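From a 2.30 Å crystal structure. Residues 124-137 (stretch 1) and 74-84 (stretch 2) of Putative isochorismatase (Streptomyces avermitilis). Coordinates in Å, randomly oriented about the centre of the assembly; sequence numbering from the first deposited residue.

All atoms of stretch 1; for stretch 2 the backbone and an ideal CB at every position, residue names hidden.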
# COMPACT_ATOMS: atom_id res chain seq x y z
N GLY A 124 23.37 -2.49 -15.52
CA GLY A 124 22.24 -3.41 -15.27
C GLY A 124 21.68 -3.41 -13.85
O GLY A 124 20.59 -4.00 -13.60
N ASP A 125 22.43 -2.82 -12.92
CA ASP A 125 21.94 -2.62 -11.57
C ASP A 125 20.75 -1.66 -11.60
O ASP A 125 20.77 -0.65 -12.32
CB ASP A 125 23.00 -1.97 -10.72
CG ASP A 125 24.12 -2.91 -10.31
OD1 ASP A 125 24.20 -4.08 -10.77
OD2 ASP A 125 24.94 -2.43 -9.49
N ILE A 126 19.76 -1.96 -10.76
CA ILE A 126 18.57 -1.14 -10.64
C ILE A 126 18.79 -0.18 -9.49
O ILE A 126 19.30 -0.57 -8.44
CB ILE A 126 17.32 -2.05 -10.42
CG1 ILE A 126 17.03 -2.84 -11.70
CG2 ILE A 126 16.11 -1.26 -9.96
CD1 ILE A 126 16.19 -4.13 -11.48
N VAL A 127 18.46 1.08 -9.68
CA VAL A 127 18.54 2.07 -8.62
C VAL A 127 17.09 2.48 -8.31
O VAL A 127 16.45 3.15 -9.11
CB VAL A 127 19.46 3.28 -8.99
CG1 VAL A 127 19.43 4.40 -7.93
CG2 VAL A 127 20.93 2.82 -9.18
N ILE A 128 16.59 2.00 -7.17
CA ILE A 128 15.23 2.26 -6.68
C ILE A 128 15.04 3.73 -6.41
O ILE A 128 15.91 4.35 -5.82
CB ILE A 128 15.01 1.44 -5.35
CG1 ILE A 128 15.08 -0.06 -5.65
CG2 ILE A 128 13.74 1.82 -4.63
CD1 ILE A 128 14.31 -0.58 -6.95
N GLU A 129 13.91 4.29 -6.81
CA GLU A 129 13.66 5.71 -6.68
C GLU A 129 12.50 6.03 -5.78
O GLU A 129 11.55 5.27 -5.67
CB GLU A 129 13.30 6.31 -8.04
CG GLU A 129 14.33 6.11 -9.17
CD GLU A 129 13.72 6.42 -10.57
OE1 GLU A 129 14.45 6.21 -11.57
OE2 GLU A 129 12.54 6.86 -10.70
N GLY A 130 12.54 7.22 -5.21
CA GLY A 130 11.47 7.70 -4.40
C GLY A 130 11.79 7.79 -2.90
O GLY A 130 11.12 8.57 -2.22
N LYS A 131 12.78 7.02 -2.41
CA LYS A 131 12.92 6.85 -0.96
C LYS A 131 13.02 8.16 -0.21
O LYS A 131 13.92 8.94 -0.45
CB LYS A 131 14.12 5.99 -0.54
CG LYS A 131 14.04 5.50 0.97
CD LYS A 131 15.01 4.33 1.20
CE LYS A 131 14.81 3.53 2.53
NZ LYS A 131 14.69 4.39 3.76
N ARG A 132 12.09 8.37 0.70
CA ARG A 132 12.06 9.53 1.57
C ARG A 132 11.84 9.21 3.05
O ARG A 132 12.03 10.06 3.88
CB ARG A 132 10.95 10.45 1.13
CG ARG A 132 11.21 11.14 -0.17
CD ARG A 132 12.30 12.12 -0.05
NE ARG A 132 12.39 12.96 -1.22
CZ ARG A 132 12.89 12.60 -2.39
NH1 ARG A 132 13.39 11.37 -2.59
NH2 ARG A 132 12.92 13.50 -3.37
N GLY A 133 11.44 7.98 3.35
CA GLY A 133 11.21 7.56 4.70
C GLY A 133 12.14 6.43 4.95
O GLY A 133 13.19 6.33 4.32
N LEU A 134 11.77 5.57 5.89
CA LEU A 134 12.65 4.52 6.37
C LEU A 134 12.35 3.20 5.72
O LEU A 134 13.27 2.43 5.33
CB LEU A 134 12.51 4.40 7.88
CG LEU A 134 12.79 5.66 8.74
CD1 LEU A 134 14.08 6.42 8.29
CD2 LEU A 134 11.61 6.57 8.79
N ASP A 135 11.08 2.87 5.65
CA ASP A 135 10.69 1.63 4.99
C ASP A 135 10.92 1.78 3.48
O ASP A 135 10.41 2.68 2.88
CB ASP A 135 9.21 1.37 5.29
CG ASP A 135 8.72 0.08 4.69
OD1 ASP A 135 9.50 -0.61 3.97
OD2 ASP A 135 7.53 -0.24 4.92
N THR A 136 11.72 0.93 2.87
CA THR A 136 11.96 1.03 1.44
C THR A 136 10.62 0.81 0.64
O THR A 136 10.40 1.41 -0.42
CB THR A 136 13.10 0.02 1.00
OG1 THR A 136 14.25 0.17 1.85
CG2 THR A 136 13.57 0.26 -0.44
N PHE A 137 9.71 -0.04 1.13
CA PHE A 137 8.44 -0.24 0.42
C PHE A 137 7.48 0.95 0.49
O PHE A 137 6.58 1.02 -0.31
CB PHE A 137 7.74 -1.49 0.94
CG PHE A 137 8.42 -2.79 0.54
CD1 PHE A 137 8.11 -3.40 -0.65
CD2 PHE A 137 9.38 -3.37 1.35
CE1 PHE A 137 8.72 -4.61 -1.04
CE2 PHE A 137 10.00 -4.61 0.99
CZ PHE A 137 9.67 -5.22 -0.22
N UNK A 74 19.78 -9.83 -9.74
CA UNK A 74 19.61 -8.39 -9.75
C UNK A 74 20.07 -7.77 -8.44
O UNK A 74 19.72 -8.25 -7.36
CB UNK A 74 18.15 -8.03 -10.02
N UNK A 75 20.92 -6.75 -8.56
CA UNK A 75 21.34 -5.94 -7.45
C UNK A 75 20.48 -4.69 -7.53
O UNK A 75 20.45 -4.06 -8.56
CB UNK A 75 22.84 -5.63 -7.49
N UNK A 76 19.78 -4.33 -6.46
CA UNK A 76 18.92 -3.14 -6.41
C UNK A 76 19.37 -2.17 -5.30
O UNK A 76 19.38 -2.56 -4.15
CB UNK A 76 17.46 -3.55 -6.19
N UNK A 77 19.71 -0.92 -5.64
CA UNK A 77 20.19 0.05 -4.65
C UNK A 77 19.06 0.95 -4.22
O UNK A 77 18.30 1.45 -5.04
CB UNK A 77 21.35 0.88 -5.21
N UNK A 78 18.99 1.24 -2.92
CA UNK A 78 17.89 2.01 -2.37
C UNK A 78 18.47 3.13 -1.55
O UNK A 78 18.55 3.04 -0.34
CB UNK A 78 16.95 1.14 -1.53
N UNK A 79 18.90 4.20 -2.23
CA UNK A 79 19.43 5.37 -1.55
C UNK A 79 18.30 6.26 -1.12
O UNK A 79 17.23 6.23 -1.71
CB UNK A 79 20.41 6.14 -2.45
N UNK A 80 18.50 7.04 -0.07
CA UNK A 80 17.51 8.02 0.33
C UNK A 80 18.08 9.40 -0.02
O UNK A 80 19.28 9.63 0.20
CB UNK A 80 17.17 7.90 1.82
N UNK A 81 17.27 10.32 -0.54
CA UNK A 81 17.73 11.67 -0.89
C UNK A 81 16.62 12.67 -0.66
O UNK A 81 15.46 12.25 -0.70
CB UNK A 81 18.20 11.73 -2.34
N UNK A 82 16.93 13.96 -0.48
CA UNK A 82 15.89 14.99 -0.29
C UNK A 82 16.22 16.21 -1.13
O UNK A 82 17.35 16.63 -1.14
CB UNK A 82 15.76 15.38 1.18
N UNK A 83 15.24 16.76 -1.84
CA UNK A 83 15.42 18.02 -2.50
C UNK A 83 15.87 19.03 -1.44
O UNK A 83 15.37 19.01 -0.32
CB UNK A 83 14.14 18.46 -3.21
N UNK A 84 16.85 19.85 -1.81
CA UNK A 84 17.43 20.86 -0.92
C UNK A 84 16.37 21.76 -0.35
O UNK A 84 15.51 22.22 -1.08
CB UNK A 84 18.48 21.70 -1.66

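Position 74 precedes the paired segment; its ideal CB lies 4.6 Å from I126 CD1, and a phi of -53° admits proline among many others. The residue is P74, which barely meets stretch 1.

At position 75 the backbone enters a parallel pairing: I126 N donates to the carbonyl O of 75 at 3.1 Å. CA-to-CB points sideways, with the ideal CB 3.9 Å from D125 OD1. Strand angles favour a beta-branched residue. I75 is deposited, and the end of its side chain leads away.

Position 76 shares a sheet face with I126, and its ideal CB is 4.3 Å from I128 CG1. Two isoleucines offer an apolar surface suited to leucine, isoleucine, methionine or phenylalanine. M76 extends along it, bringing CE to 3.9 Å from I126 CD1 and SD to 4.3 Å from I128 CD1.

Position 77 bonds through both backbone groups: its N donates to I126 O (2.9 Å), and its O accepts from I128 N (2.8 Å). Its CB shares the other face with V127, 4.4 Å from V127 CG2, while the carboxylate of D125 lies farther along. A long or ring-bearing donor would suit: lysine, arginine, histidine, perhaps tyrosine. H77 passes V127 and donates from NE2 to D125 OD2 at 3.3 Å.

At position 78 the ideal CB is already 3.7 Å from T136 CG2 and 4.3 Å from I128 CB, with K131 CD at 4.6 Å. Such close neighbours favour a small residue. A78 fills the place with one methyl.

Position 79 points away from stretch 1, so many residues would do; its phi of -83° permits proline. In P79 the ring still turns CG to 4.3 Å from V127 CG1. Its carbonyl O and I128 O both accept from a water that in turn accepts from K131 N, joining the backbones where direct pairing has ended.

At position 80 the ideal CB sits 4.0 Å from K131 CG, beside aliphatic methylenes, which suits valine, isoleucine or leucine. I80 reaches CD1 to 3.7 Å from G133 O.

At position 81 the ideal CB lies 4.8 Å from R132 NH1, so a polar or acidic residue is plausible. T81 fits as a polar residue, its OG1 hydrogen-bonded elsewhere in the structure; its carbonyl O lies over one guanidinium face.

Position 82 has its CB 4.8 Å from R132 NE; an acid or a large flat residue could fit. F82 packs CD1 3.6 Å from R132 CD, and its ring edge meets R132 O.

Positions 83 and 84 are little constrained: A83 and E84.

Stretch 2 74-84: PIMHAPITFAE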
# COMPACT_ATOMS: atom_id res chain seq x y z
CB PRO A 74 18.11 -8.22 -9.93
CG PRO A 74 17.68 -9.47 -10.62
CD PRO A 74 18.55 -10.55 -10.13
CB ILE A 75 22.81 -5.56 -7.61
CG1 ILE A 75 23.70 -6.81 -7.88
CG2 ILE A 75 23.31 -4.80 -6.43
CD1 ILE A 75 23.58 -7.98 -6.88
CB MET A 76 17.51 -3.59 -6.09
CG MET A 76 16.90 -4.48 -7.16
SD MET A 76 15.17 -4.75 -6.90
CE MET A 76 14.95 -5.89 -8.23
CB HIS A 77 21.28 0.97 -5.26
CG HIS A 77 22.52 0.26 -5.71
ND1 HIS A 77 23.55 -0.06 -4.85
CD2 HIS A 77 22.93 -0.13 -6.94
CE1 HIS A 77 24.53 -0.62 -5.53
NE2 HIS A 77 24.18 -0.68 -6.81
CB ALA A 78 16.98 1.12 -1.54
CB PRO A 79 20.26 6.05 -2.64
CG PRO A 79 19.52 5.79 -3.89
CD PRO A 79 18.90 4.37 -3.68
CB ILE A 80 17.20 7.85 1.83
CG1 ILE A 80 16.08 8.78 2.29
CG2 ILE A 80 18.39 8.15 2.69
CD1 ILE A 80 15.92 8.83 3.82
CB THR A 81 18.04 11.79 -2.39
OG1 THR A 81 16.83 11.60 -3.10
CG2 THR A 81 19.03 10.77 -2.86
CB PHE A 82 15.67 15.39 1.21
CG PHE A 82 15.36 14.19 2.10
CD1 PHE A 82 14.06 13.90 2.47
CD2 PHE A 82 16.37 13.32 2.49
CE1 PHE A 82 13.76 12.78 3.23
CE2 PHE A 82 16.08 12.20 3.28
CZ PHE A 82 14.76 11.94 3.64
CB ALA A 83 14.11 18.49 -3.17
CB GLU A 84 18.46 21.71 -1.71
CG GLU A 84 19.33 22.70 -0.91
CD GLU A 84 20.37 23.36 -1.83
OE1 GLU A 84 21.27 22.61 -2.32
OE2 GLU A 84 20.25 24.59 -2.11
O HOH W 1 15.23 5.55 -3.41
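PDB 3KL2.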